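Local coordinates for uncharacterized protein (Cricetid herpesvirus 2, PDB 4ZKQ) that binds chemokines and is thought to act as a viral decoy receptor that keeps them from the receptors of the host, at residues Asp64-Glu69 and Leu242-Arg247; Lys68-Leu73 and Val149-Gly154; Thr108-Asn113 and Lys257-Val262; Met192-Cys197 and Asn205-Ala210. All coordinates share one frame; numbering follows the deposited sequence. Where two conformers were deposited one is given.

Four contacts of one beta-rich chain show how two neighbouring sheets are paired internally and packed together. Contact 2 pairs strands 68-74 and 147-152 of a four-stranded antiparallel sheet; contact 4 pairs strands 190-195 and 206-223 at a hairpin of a larger mixed sheet. Contacts 1 and 3 join the two sheets, and contacts 1 and 2 share K68 and E69 on strand 68-74. The centre of contact 1 lies about 10 Å from those of contacts 2 and 3 and about 11 Å from that of contact 4. Along the chain contact 2 closes before contact 4 opens, while the segments of contact 3 alternate with those of contacts 1 and 2, so segments far apart in sequence are brought together.

Contact 1: Asp64-Glu69 and Leu242-Arg247; sequences DLLEKE and LGFYKR. With NAG (2-acetamido-2-deoxy-beta-D-glucopyranose), chain B.
L65 and L66 meet L242 and F244 in a small, largely buried apolar contact between two sheets, where the turn linking strands 63-65 and 68-74 abuts strand 233-244. The turn is type I', running from L65 to K68 and closed by L65 N to K68 O at 2.9 Å and K68 N to L65 O at 3.1 Å. From its corner L66 reaches across with a single methyl, CD1, which lies 4.4 Å from F244 CE1 and equally far from G243 CA. Deeper in, L65 and L242 meet through their CD1 atoms at 4.3 Å, beside T207 and I209 of strand 206-223. A bound N-acetylglucosamine lies over one face of the F244 ring: the sugar O3 stands over the ring centre, 3.4 Å above the plane. L66 CD1 approaches this ring obliquely. Between the segments the attraction is thus dispersive and hydrophobic, without directional polar bonds, while glycan shields one aromatic face.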
loop_
_atom_site.group_PDB
_atom_site.type_symbol
_atom_site.label_atom_id
_atom_site.label_comp_id
_atom_site.label_asym_id
_atom_site.label_seq_id
_atom_site.Cartn_x
_atom_site.Cartn_y
_atom_site.Cartn_z
ATOM N N ASP A 64 2.164 9.075 -22.631
ATOM C CA ASP A 64 3.349 9.175 -23.466
ATOM C C ASP A 64 4.290 10.188 -22.830
ATOM O O ASP A 64 4.005 11.383 -22.803
ATOM C CB ASP A 64 2.999 9.573 -24.900
ATOM C CG ASP A 64 4.213 9.564 -25.814
ATOM O OD1 ASP A 64 4.801 8.477 -26.016
ATOM O OD2 ASP A 64 4.581 10.640 -26.329
ATOM N N LEU A 65 5.400 9.690 -22.297
ATOM C CA LEU A 65 6.351 10.511 -21.558
ATOM C C LEU A 65 7.772 10.117 -21.931
ATOM O O LEU A 65 8.098 8.927 -21.971
ATOM C CB LEU A 65 6.150 10.351 -20.050
ATOM C CG LEU A 65 4.801 10.761 -19.461
ATOM C CD1 LEU A 65 4.694 10.250 -18.044
ATOM C CD2 LEU A 65 4.630 12.269 -19.483
ATOM N N LEU A 66 8.615 11.115 -22.189
ATOM C CA LEU A 66 9.992 10.873 -22.604
ATOM C C LEU A 66 10.052 9.780 -23.671
ATOM O O LEU A 66 10.893 8.889 -23.618
ATOM C CB LEU A 66 10.851 10.506 -21.389
ATOM C CG LEU A 66 11.007 11.644 -20.377
ATOM C CD1 LEU A 66 11.692 11.187 -19.098
ATOM C CD2 LEU A 66 11.785 12.797 -20.987
ATOM N N GLU A 67 9.106 9.850 -24.604
ATOM C CA GLU A 67 9.094 9.046 -25.832
ATOM C C GLU A 67 8.716 7.565 -25.671
ATOM O O GLU A 67 8.931 6.768 -26.588
ATOM C CB GLU A 67 10.460 9.148 -26.526
ATOM C CG GLU A 67 10.906 10.595 -26.762
ATOM C CD GLU A 67 12.153 10.709 -27.625
ATOM O OE1 GLU A 67 12.540 9.709 -28.264
ATOM O OE2 GLU A 67 12.745 11.809 -27.665
ATOM N N LYS A 68 8.131 7.200 -24.533
ATOM C CA LYS A 68 7.540 5.868 -24.370
ATOM C C LYS A 68 6.251 5.944 -23.563
ATOM O O LYS A 68 6.048 6.883 -22.790
ATOM C CB LYS A 68 8.502 4.905 -23.671
ATOM C CG LYS A 68 9.778 4.588 -24.434
ATOM C CD LYS A 68 10.601 3.550 -23.677
ATOM C CE LYS A 68 11.986 3.355 -24.276
ATOM N NZ LYS A 68 12.822 2.416 -23.463
ATOM N N GLU A 69 5.379 4.959 -23.750
ATOM C CA GLU A 69 4.181 4.841 -22.929
ATOM C C GLU A 69 4.597 4.458 -21.516
ATOM O O GLU A 69 5.295 3.466 -21.323
ATOM C CB GLU A 69 3.225 3.808 -23.514
ATOM C CG GLU A 69 2.426 4.315 -24.700
ATOM C CD GLU A 69 1.073 4.859 -24.289
ATOM O OE1 GLU A 69 0.099 4.080 -24.310
ATOM O OE2 GLU A 69 0.982 6.056 -23.937
ATOM N N LEU A 242 10.076 12.156 -13.164
ATOM C CA LEU A 242 10.809 11.148 -13.924
ATOM C C LEU A 242 11.978 11.797 -14.654
ATOM O O LEU A 242 11.885 12.949 -15.063
ATOM C CB LEU A 242 9.906 10.461 -14.942
ATOM C CG LEU A 242 8.665 9.755 -14.390
ATOM C CD1 LEU A 242 7.972 9.013 -15.513
ATOM C CD2 LEU A 242 9.033 8.812 -13.270
ATOM N N GLY A 243 13.056 11.044 -14.847
ATOM C CA GLY A 243 14.222 11.554 -15.548
ATOM C C GLY A 243 15.454 10.699 -15.331
ATOM O O GLY A 243 15.350 9.533 -14.949
ATOM N N PHE A 244 16.625 11.279 -15.581
ATOM C CA PHE A 244 17.884 10.550 -15.451
ATOM C C PHE A 244 18.836 11.297 -14.540
ATOM O O PHE A 244 18.965 12.520 -14.631
ATOM C CB PHE A 244 18.531 10.333 -16.818
ATOM C CG PHE A 244 17.590 9.798 -17.851
ATOM C CD1 PHE A 244 16.784 10.655 -18.578
ATOM C CD2 PHE A 244 17.513 8.438 -18.102
ATOM C CE1 PHE A 244 15.915 10.165 -19.532
ATOM C CE2 PHE A 244 16.646 7.943 -19.058
ATOM C CZ PHE A 244 15.847 8.807 -19.772
ATOM N N TYR A 245 19.514 10.538 -13.686
ATOM C CA TYR A 245 20.518 11.084 -12.791
ATOM C C TYR A 245 21.624 11.718 -13.613
ATOM O O TYR A 245 22.060 11.148 -14.614
ATOM C CB TYR A 245 21.086 9.988 -11.891
ATOM C CG TYR A 245 21.983 10.501 -10.792
ATOM C CD1 TYR A 245 21.451 11.150 -9.689
ATOM C CD2 TYR A 245 23.359 10.327 -10.851
ATOM C CE1 TYR A 245 22.261 11.621 -8.680
ATOM C CE2 TYR A 245 24.178 10.794 -9.845
ATOM C CZ TYR A 245 23.622 11.440 -8.761
ATOM O OH TYR A 245 24.423 11.911 -7.751
ATOM N N LYS A 246 22.059 12.906 -13.208
ATOM C CA LYS A 246 23.203 13.518 -13.844
ATOM C C LYS A 246 24.490 12.846 -13.365
ATOM O O LYS A 246 24.833 12.932 -12.188
ATOM C CB LYS A 246 23.210 15.015 -13.529
ATOM C CG LYS A 246 24.411 15.752 -14.032
ATOM C CD LYS A 246 24.691 15.337 -15.433
ATOM C CE LYS A 246 25.485 16.379 -16.133
ATOM N NZ LYS A 246 26.531 17.058 -15.297
ATOM N N ARG A 247 25.184 12.160 -14.268
ATOM C CA ARG A 247 26.413 11.454 -13.902
ATOM C C ARG A 247 27.666 12.266 -14.244
ATOM O O ARG A 247 27.925 12.566 -15.410
ATOM C CB ARG A 247 26.474 10.095 -14.601
ATOM C CG ARG A 247 25.203 9.275 -14.463
ATOM C CD ARG A 247 25.408 7.842 -14.920
ATOM N NE ARG A 247 25.915 6.991 -13.848
ATOM C CZ ARG A 247 25.169 6.520 -12.852
ATOM N NH1 ARG A 247 23.877 6.825 -12.781
ATOM N NH2 ARG A 247 25.717 5.747 -11.921
HETATM C C1 NAG B . 18.608 10.258 -24.142
HETATM C C2 NAG B . 19.042 10.384 -22.721
HETATM C C3 NAG B . 19.403 8.984 -22.176
HETATM C C4 NAG B . 18.333 7.928 -22.487
HETATM C C5 NAG B . 17.791 8.041 -23.894
HETATM C C6 NAG B . 16.548 7.172 -24.027
HETATM C C7 NAG B . 20.636 11.736 -21.373
HETATM C C8 NAG B . 21.842 12.613 -21.307
HETATM N N2 NAG B . 20.180 11.221 -22.644
HETATM O O3 NAG B . 19.543 9.063 -20.793
HETATM O O4 NAG B . 18.909 6.649 -22.323
HETATM O O5 NAG B . 17.454 9.390 -24.172
HETATM O O6 NAG B . 15.993 7.310 -25.329
HETATM O O7 NAG B . 20.038 11.453 -20.349
#

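Contact 2: Lys68-Leu73 and Val149-Gly154; sequences KETAVL and VLRVPG
L73 and L150 touch through their CD1 methyls at 3.7 Å, crossing obliquely at one end of an antiparallel strand pair inside the four-stranded sheet 63-65, 68-74, 147-152, 108-111. A71 lies on the same face of the sheet as L150. On the other face T70 CG2 rests 3.7 Å from V149 CG1, placed there because CG2 is anti to the backbone N. The strands run 166° apart and alternate regularly: E69 with V152 and A71 with L150 are hydrogen-bonded pairs, T70 with R151 and V72 with V149 non-hydrogen-bonded ones. Around the A71 pair the two bonds are nearly straight, whereas E69 N to V152 O, at 2.8 Å, is more bent (132° at the hydrogen). Farther out, R151 lies beside T70, pointing the same way, and its chain bends at chi3 (64°). K68 crosses it at about a right angle, with CB 3.5 Å above the R151 guanidinium plane, offset toward the rim. NH1 of the guanidinium bonds L65 O and NH2 bonds L66 O, so strand 147-152 is linked to the turn between strands 63-65 and 68-74. T70 OG1 donates to K68 O from above the carbonyl plane. At the polar edge one water, lying in the guanidinium plane, accepts from both R151 NE and K68 NZ, at 2.8 Å each.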
loop_
_atom_site.group_PDB
_atom_site.type_symbol
_atom_site.label_atom_id
_atom_site.label_comp_id
_atom_site.label_asym_id
_atom_site.label_seq_id
_atom_site.Cartn_x
_atom_site.Cartn_y
_atom_site.Cartn_z
ATOM N N LYS A 68 8.131 7.200 -24.533
ATOM C CA LYS A 68 7.540 5.868 -24.370
ATOM C C LYS A 68 6.251 5.944 -23.563
ATOM O O LYS A 68 6.048 6.883 -22.790
ATOM C CB LYS A 68 8.502 4.905 -23.671
ATOM C CG LYS A 68 9.778 4.588 -24.434
ATOM C CD LYS A 68 10.601 3.550 -23.677
ATOM C CE LYS A 68 11.986 3.355 -24.276
ATOM N NZ LYS A 68 12.822 2.416 -23.463
ATOM N N GLU A 69 5.379 4.959 -23.750
ATOM C CA GLU A 69 4.181 4.841 -22.929
ATOM C C GLU A 69 4.597 4.458 -21.516
ATOM O O GLU A 69 5.295 3.466 -21.323
ATOM C CB GLU A 69 3.225 3.808 -23.514
ATOM C CG GLU A 69 2.426 4.315 -24.700
ATOM C CD GLU A 69 1.073 4.859 -24.289
ATOM O OE1 GLU A 69 0.099 4.080 -24.310
ATOM O OE2 GLU A 69 0.982 6.056 -23.937
ATOM N N THR A 70 4.166 5.253 -20.540
ATOM C CA THR A 70 4.629 5.122 -19.166
ATOM C C THR A 70 3.480 5.003 -18.168
ATOM O O THR A 70 2.557 5.819 -18.185
ATOM C CB THR A 70 5.489 6.337 -18.780
ATOM O OG1 THR A 70 6.542 6.495 -19.740
ATOM C CG2 THR A 70 6.078 6.173 -17.381
ATOM N N ALA A 71 3.553 3.993 -17.300
ATOM C CA ALA A 71 2.611 3.831 -16.191
ATOM C C ALA A 71 3.352 4.007 -14.872
ATOM O O ALA A 71 4.495 3.572 -14.730
ATOM C CB ALA A 71 1.940 2.475 -16.247
ATOM N N VAL A 72 2.698 4.657 -13.922
ATOM C CA VAL A 72 3.278 4.926 -12.617
ATOM C C VAL A 72 2.329 4.391 -11.560
ATOM O O VAL A 72 1.241 4.929 -11.363
ATOM C CB VAL A 72 3.528 6.429 -12.403
ATOM C CG1 VAL A 72 4.098 6.691 -11.014
ATOM C CG2 VAL A 72 4.475 6.963 -13.479
ATOM N N LEU A 73 2.751 3.324 -10.891
ATOM C CA LEU A 73 1.899 2.623 -9.933
ATOM C C LEU A 73 2.434 2.753 -8.507
ATOM O O LEU A 73 3.634 2.622 -8.274
ATOM C CB LEU A 73 1.793 1.150 -10.324
ATOM C CG LEU A 73 1.274 0.878 -11.729
ATOM C CD1 LEU A 73 1.392 -0.588 -12.053
ATOM C CD2 LEU A 73 -0.166 1.336 -11.876
ATOM N N VAL A 149 7.384 1.780 -12.002
ATOM C CA VAL A 149 7.200 2.478 -13.261
ATOM C C VAL A 149 7.409 1.486 -14.382
ATOM O O VAL A 149 8.393 0.754 -14.395
ATOM C CB VAL A 149 8.169 3.668 -13.399
ATOM C CG1 VAL A 149 7.898 4.434 -14.686
ATOM C CG2 VAL A 149 8.030 4.593 -12.212
ATOM N N LEU A 150 6.455 1.443 -15.303
ATOM C CA LEU A 150 6.546 0.577 -16.464
ATOM C C LEU A 150 6.678 1.432 -17.706
ATOM O O LEU A 150 6.019 2.464 -17.822
ATOM C CB LEU A 150 5.323 -0.330 -16.581
ATOM C CG LEU A 150 5.107 -1.324 -15.436
ATOM C CD1 LEU A 150 4.337 -0.659 -14.314
ATOM C CD2 LEU A 150 4.370 -2.535 -15.951
ATOM N N ARG A 151 7.535 1.000 -18.628
ATOM C CA ARG A 151 7.750 1.731 -19.872
ATOM C C ARG A 151 7.778 0.779 -21.055
ATOM O O ARG A 151 8.371 -0.299 -20.996
ATOM C CB ARG A 151 9.039 2.550 -19.797
ATOM C CG ARG A 151 8.841 3.856 -19.042
ATOM C CD ARG A 151 10.120 4.630 -18.822
ATOM N NE ARG A 151 10.730 5.090 -20.065
ATOM C CZ ARG A 151 10.356 6.175 -20.734
ATOM N NH1 ARG A 151 9.352 6.929 -20.299
ATOM N NH2 ARG A 151 10.992 6.505 -21.849
ATOM N N VAL A 152 7.097 1.181 -22.123
ATOM C CA VAL A 152 6.988 0.364 -23.320
ATOM C C VAL A 152 6.811 1.309 -24.524
ATOM O O VAL A 152 6.184 2.362 -24.398
ATOM C CB VAL A 152 5.820 -0.648 -23.185
ATOM C CG1 VAL A 152 4.471 0.071 -23.107
ATOM C CG2 VAL A 152 5.836 -1.661 -24.305
ATOM N N PRO A 153 7.386 0.959 -25.689
ATOM C CA PRO A 153 7.478 1.971 -26.749
ATOM C C PRO A 153 6.248 2.092 -27.639
ATOM O O PRO A 153 5.177 1.572 -27.317
ATOM C CB PRO A 153 8.683 1.496 -27.585
ATOM C CG PRO A 153 9.130 0.179 -26.989
ATOM C CD PRO A 153 8.028 -0.298 -26.102
ATOM N N GLY A 154 6.433 2.798 -28.756
ATOM C CA GLY A 154 5.444 2.911 -29.816
ATOM C C GLY A 154 4.141 3.511 -29.339
ATOM O O GLY A 154 4.062 3.999 -28.208
HETATM O O HOH W 1 11.243 0.428 -22.330
HETATM O O HOH W 2 13.045 3.864 -21.081
#

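Contact 3: Thr108-Asn113 and Lys257-Val262; sequences TVFGPN and KGMVYV
F110 and V260 bring their CA atoms to 7.3 Å, the closest CA pair between strands 108-111 and 260-262, whose axes come within 7.6 Å and run 35° apart. Here strands of two different sheets pack together without backbone pairing, an aromatic ring of one lying on the backbone of the other. F110 bridges the two. Its CG sits between the backbone N and the carbonyl carbon (chi1 56°), and the ring lies against the opposing backbone: M259 O is 3.5 Å above the F110 ring plane, over its centre, and V260 N lies over the same face. M259 meets the far end of the ring at a slant, with CG 3.6 Å from F110 CZ. Its sulfur completes a Met-aromatic contact, M259 SD standing 5.1 Å from the centroid of the F110 ring in an oblique position, 69° off the normal. Beyond the contact M259 also touches L66 of the 65-68 turn and R151 of strand 147-152. Next to it Y261 presents a ring edge to F110, with Y261 CD2 4.0 Å from F110 CE2. The phenol oxygen Y261 OH, hydrogen-bonded to L147 N, is also 3.9 Å from P112 CD.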
loop_
_atom_site.group_PDB
_atom_site.type_symbol
_atom_site.label_atom_id
_atom_site.label_comp_id
_atom_site.label_asym_id
_atom_site.label_seq_id
_atom_site.Cartn_x
_atom_site.Cartn_y
_atom_site.Cartn_z
ATOM N N THR A 108 10.508 -2.222 -20.136
ATOM C CA THR A 108 11.351 -2.077 -18.960
ATOM C C THR A 108 10.536 -1.588 -17.767
ATOM O O THR A 108 9.467 -0.991 -17.919
ATOM C CB THR A 108 12.519 -1.113 -19.211
ATOM O OG1 THR A 108 12.009 0.192 -19.504
ATOM C CG2 THR A 108 13.389 -1.610 -20.376
ATOM N N VAL A 109 11.050 -1.855 -16.574
ATOM C CA VAL A 109 10.422 -1.386 -15.356
ATOM C C VAL A 109 11.491 -0.971 -14.379
ATOM O O VAL A 109 12.624 -1.445 -14.452
ATOM C CB VAL A 109 9.525 -2.467 -14.698
ATOM C CG1 VAL A 109 8.535 -3.024 -15.689
ATOM C CG2 VAL A 109 10.359 -3.600 -14.109
ATOM N N PHE A 110 11.137 -0.074 -13.471
ATOM C CA PHE A 110 11.999 0.202 -12.341
ATOM C C PHE A 110 11.171 0.528 -11.115
ATOM O O PHE A 110 9.962 0.748 -11.186
ATOM C CB PHE A 110 12.990 1.336 -12.650
ATOM C CG PHE A 110 12.357 2.625 -13.103
ATOM C CD1 PHE A 110 11.999 2.810 -14.426
ATOM C CD2 PHE A 110 12.166 3.668 -12.216
ATOM C CE1 PHE A 110 11.437 3.999 -14.849
ATOM C CE2 PHE A 110 11.602 4.863 -12.634
ATOM C CZ PHE A 110 11.242 5.028 -13.952
ATOM N N GLY A 111 11.837 0.524 -9.976
ATOM C CA GLY A 111 11.187 0.806 -8.717
ATOM C C GLY A 111 12.252 1.012 -7.675
ATOM O O GLY A 111 13.434 1.068 -8.007
ATOM N N PRO A 112 11.846 1.120 -6.408
ATOM C CA PRO A 112 12.859 1.316 -5.378
ATOM C C PRO A 112 13.758 0.089 -5.258
ATOM O O PRO A 112 13.262 -1.036 -5.183
ATOM C CB PRO A 112 12.032 1.526 -4.117
ATOM C CG PRO A 112 10.786 0.705 -4.372
ATOM C CD PRO A 112 10.508 0.888 -5.835
ATOM N N ASN A 113 15.063 0.332 -5.258
ATOM C CA ASN A 113 16.090 -0.692 -5.085
ATOM C C ASN A 113 16.371 -1.466 -6.368
ATOM O O ASN A 113 17.161 -2.408 -6.353
ATOM C CB ASN A 113 15.709 -1.684 -3.973
ATOM C CG ASN A 113 16.929 -2.335 -3.317
ATOM O OD1 ASN A 113 17.932 -1.675 -3.063
ATOM N ND2 ASN A 113 16.838 -3.632 -3.033
ATOM N N LYS A 257 21.952 3.758 -13.489
ATOM C CA LYS A 257 21.764 4.319 -14.810
ATOM C C LYS A 257 20.325 4.027 -15.252
ATOM O O LYS A 257 19.608 3.294 -14.568
ATOM C CB LYS A 257 22.791 3.735 -15.778
ATOM C CG LYS A 257 23.172 4.672 -16.911
ATOM C CD LYS A 257 24.503 4.264 -17.549
ATOM C CE LYS A 257 24.598 4.789 -18.952
ATOM N NZ LYS A 257 25.790 4.290 -19.676
ATOM N N GLY A 258 19.902 4.605 -16.374
ATOM C CA GLY A 258 18.535 4.458 -16.852
ATOM C C GLY A 258 17.572 5.415 -16.179
ATOM O O GLY A 258 17.985 6.269 -15.396
ATOM N N MET A 259 16.277 5.290 -16.467
ATOM C CA MET A 259 15.324 6.230 -15.894
ATOM C C MET A 259 15.100 5.946 -14.415
ATOM O O MET A 259 15.112 4.793 -13.975
ATOM C CB MET A 259 13.987 6.196 -16.634
ATOM C CG MET A 259 13.038 7.289 -16.174
ATOM S SD MET A 259 11.558 7.419 -17.186
ATOM C CE MET A 259 12.276 7.887 -18.762
ATOM N N VAL A 260 14.902 7.023 -13.666
ATOM C CA VAL A 260 14.622 6.968 -12.239
ATOM C C VAL A 260 13.435 7.854 -11.928
ATOM O O VAL A 260 12.934 8.555 -12.810
ATOM C CB VAL A 260 15.817 7.446 -11.402
ATOM C CG1 VAL A 260 17.007 6.557 -11.634
ATOM C CG2 VAL A 260 16.153 8.889 -11.752
ATOM N N TYR A 261 12.994 7.836 -10.675
ATOM C CA TYR A 261 12.009 8.802 -10.217
ATOM C C TYR A 261 12.474 9.450 -8.925
ATOM O O TYR A 261 13.310 8.905 -8.202
ATOM C CB TYR A 261 10.623 8.153 -10.028
ATOM C CG TYR A 261 10.475 7.230 -8.831
ATOM C CD1 TYR A 261 10.347 7.737 -7.550
ATOM C CD2 TYR A 261 10.431 5.850 -8.991
ATOM C CE1 TYR A 261 10.202 6.906 -6.461
ATOM C CE2 TYR A 261 10.288 5.010 -7.908
ATOM C CZ TYR A 261 10.170 5.543 -6.645
ATOM O OH TYR A 261 10.021 4.713 -5.558
ATOM N N VAL A 262 11.924 10.626 -8.658
ATOM C CA VAL A 262 12.087 11.309 -7.385
ATOM C C VAL A 262 10.716 11.784 -6.925
ATOM O O VAL A 262 9.907 12.222 -7.743
ATOM C CB VAL A 262 13.059 12.512 -7.501
ATOM C CG1 VAL A 262 13.070 13.328 -6.222
ATOM C CG2 VAL A 262 14.461 12.030 -7.821
#

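Contact 4: Met192-Cys197 and Asn205-Ala210; sequences MKQVDC and NQTCIA. With NAG (2-acetamido-2-deoxy-beta-D-glucopyranose), chain C.
C197 and C208 both turn SG beside the backbone N and anti to the carbonyl carbon (chi1 -59° and -65°), and these torsions let the sulfurs join in a 2.0 Å SG-SG disulfide with a chi3 of 115°. The bridge ties the two strands together at the loop end of a beta hairpin: C197 lies just past strand 190-195, whereas C208 is still within strand 206-223. In the paired part K193 and A210 exchange two backbone bonds, K193 N to A210 O at 3.0 Å and A210 N to K193 O at 2.9 Å. Next along, V195 N donates to C208 O at 2.9 Å, but the return link runs through a water: it donates to V195 O and accepts from C208 N and from Q194 NE2, so three groups grip it. The extended Q194 side chain also sets NE2 3.5 Å from T207 CG2. V195 CG1 packs on A210 CB at 4.1 Å, on the face of the hairpin that C208 shares. At the corner N205 carries an N-linked sugar, its ND2 bonded to C1 of N-acetylglucosamine. T207 and I209 bond through their backbones to strand 233-244, and their side chains, with that of Q194, rest on L65 of strand 63-65, placing the hairpin against the neighbouring sheet.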
loop_
_atom_site.group_PDB
_atom_site.type_symbol
_atom_site.label_atom_id
_atom_site.label_comp_id
_atom_site.label_asym_id
_atom_site.label_seq_id
_atom_site.Cartn_x
_atom_site.Cartn_y
_atom_site.Cartn_z
ATOM N N MET A 192 -3.869 10.323 -14.161
ATOM C CA MET A 192 -2.507 10.837 -14.273
ATOM C C MET A 192 -2.437 11.942 -15.321
ATOM O O MET A 192 -3.072 11.856 -16.372
ATOM C CB MET A 192 -1.528 9.711 -14.619
ATOM C CG MET A 192 -1.793 9.044 -15.944
ATOM S SD MET A 192 -0.896 7.484 -16.168
ATOM C CE MET A 192 0.773 7.971 -15.733
ATOM N N LYS A 193 -1.678 12.989 -15.017
ATOM C CA LYS A 193 -1.464 14.072 -15.969
ATOM C C LYS A 193 -0.084 14.693 -15.793
ATOM O O LYS A 193 0.403 14.854 -14.675
ATOM C CB LYS A 193 -2.544 15.145 -15.817
ATOM C CG LYS A 193 -2.615 15.791 -14.438
ATOM C CD LYS A 193 -3.526 17.017 -14.447
ATOM C CE LYS A 193 -3.814 17.514 -13.034
ATOM N NZ LYS A 193 -3.558 18.975 -12.886
ATOM N N GLN A 194 0.548 15.034 -16.905
ATOM C CA GLN A 194 1.809 15.743 -16.844
ATOM C C GLN A 194 1.555 17.172 -16.390
ATOM O O GLN A 194 0.611 17.820 -16.844
ATOM C CB GLN A 194 2.516 15.721 -18.196
ATOM C CG GLN A 194 3.836 16.459 -18.184
ATOM C CD GLN A 194 4.577 16.328 -19.487
ATOM O OE1 GLN A 194 4.068 15.750 -20.446
ATOM N NE2 GLN A 194 5.792 16.858 -19.530
ATOM N N VAL A 195 2.388 17.640 -15.467
ATOM C CA VAL A 195 2.315 18.999 -14.955
ATOM C C VAL A 195 3.680 19.658 -15.101
ATOM O O VAL A 195 4.689 18.975 -15.271
ATOM C CB VAL A 195 1.882 19.034 -13.477
ATOM C CG1 VAL A 195 0.435 18.574 -13.329
ATOM C CG2 VAL A 195 2.813 18.178 -12.622
ATOM N N ASP A 196 3.711 20.984 -15.037
ATOM C CA ASP A 196 4.970 21.715 -15.081
ATOM C C ASP A 196 5.734 21.503 -13.786
ATOM O O ASP A 196 5.158 21.564 -12.697
ATOM C CB ASP A 196 4.726 23.209 -15.306
ATOM C CG ASP A 196 4.063 23.501 -16.640
ATOM O OD1 ASP A 196 4.534 22.974 -17.670
ATOM O OD2 ASP A 196 3.065 24.253 -16.657
ATOM N N CYS A 197 7.027 21.237 -13.898
ATOM C CA CYS A 197 7.877 21.149 -12.721
ATOM C C CYS A 197 8.051 22.564 -12.143
ATOM O O CYS A 197 8.392 23.491 -12.882
ATOM C CB CYS A 197 9.230 20.512 -13.075
ATOM S SG CYS A 197 9.121 18.839 -13.762
ATOM N N ASN A 205 16.299 15.824 -18.115
ATOM C CA ASN A 205 15.038 15.631 -18.828
ATOM C C ASN A 205 13.873 15.419 -17.863
ATOM O O ASN A 205 12.978 14.607 -18.101
ATOM C CB ASN A 205 15.169 14.469 -19.823
ATOM C CG ASN A 205 15.673 14.939 -21.177
ATOM O OD1 ASN A 205 16.238 16.027 -21.281
ATOM N ND2 ASN A 205 15.466 14.135 -22.219
ATOM N N GLN A 206 13.882 16.198 -16.786
ATOM C CA GLN A 206 12.911 16.039 -15.721
ATOM C C GLN A 206 11.497 16.265 -16.226
ATOM O O GLN A 206 11.199 17.267 -16.877
ATOM C CB GLN A 206 13.212 16.988 -14.566
ATOM C CG GLN A 206 12.269 16.800 -13.390
ATOM C CD GLN A 206 12.787 17.418 -12.112
ATOM O OE1 GLN A 206 13.979 17.349 -11.810
ATOM N NE2 GLN A 206 11.889 18.026 -11.349
ATOM N N THR A 207 10.641 15.302 -15.916
ATOM C CA THR A 207 9.252 15.304 -16.338
ATOM C C THR A 207 8.393 15.046 -15.111
ATOM O O THR A 207 8.594 14.050 -14.417
ATOM C CB THR A 207 8.996 14.228 -17.407
ATOM O OG1 THR A 207 9.914 14.410 -18.491
ATOM C CG2 THR A 207 7.570 14.297 -17.934
ATOM N N CYS A 208 7.456 15.949 -14.835
ATOM C CA CYS A 208 6.642 15.860 -13.629
ATOM C C CYS A 208 5.230 15.369 -13.932
ATOM O O CYS A 208 4.584 15.820 -14.881
ATOM C CB CYS A 208 6.589 17.211 -12.921
ATOM S SG CYS A 208 8.197 17.754 -12.301
ATOM N N ILE A 209 4.775 14.431 -13.108
ATOM C CA ILE A 209 3.475 13.788 -13.266
ATOM C C ILE A 209 2.715 13.847 -11.959
ATOM O O ILE A 209 3.268 13.529 -10.902
ATOM C CB ILE A 209 3.600 12.306 -13.672
ATOM C CG1 ILE A 209 4.455 12.145 -14.925
ATOM C CG2 ILE A 209 2.219 11.676 -13.891
ATOM C CD1 ILE A 209 5.461 11.033 -14.780
ATOM N N ALA A 210 1.449 14.244 -12.040
ATOM C CA ALA A 210 0.542 14.170 -10.909
ATOM C C ALA A 210 -0.353 12.950 -11.094
ATOM O O ALA A 210 -0.978 12.792 -12.141
ATOM C CB ALA A 210 -0.286 15.437 -10.789
HETATM C C1 NAG C . 15.896 14.531 -23.545
HETATM C C2 NAG C . 17.339 14.883 -23.676
HETATM C C3 NAG C . 18.047 13.848 -24.562
HETATM C C4 NAG C . 17.532 12.463 -24.191
HETATM C C5 NAG C . 16.107 12.357 -24.684
HETATM C C6 NAG C . 15.290 11.370 -23.861
HETATM C C7 NAG C . 18.031 17.284 -23.562
HETATM C C8 NAG C . 18.080 18.624 -24.219
HETATM N N2 NAG C . 17.419 16.172 -24.257
HETATM O O3 NAG C . 19.420 13.904 -24.352
HETATM O O4 NAG C . 18.388 11.525 -24.819
HETATM O O5 NAG C . 15.476 13.628 -24.606
HETATM O O6 NAG C . 14.919 10.266 -24.679
HETATM O O7 NAG C . 18.512 17.149 -22.451
HETATM O O HOH W 3 6.794 17.841 -16.893
#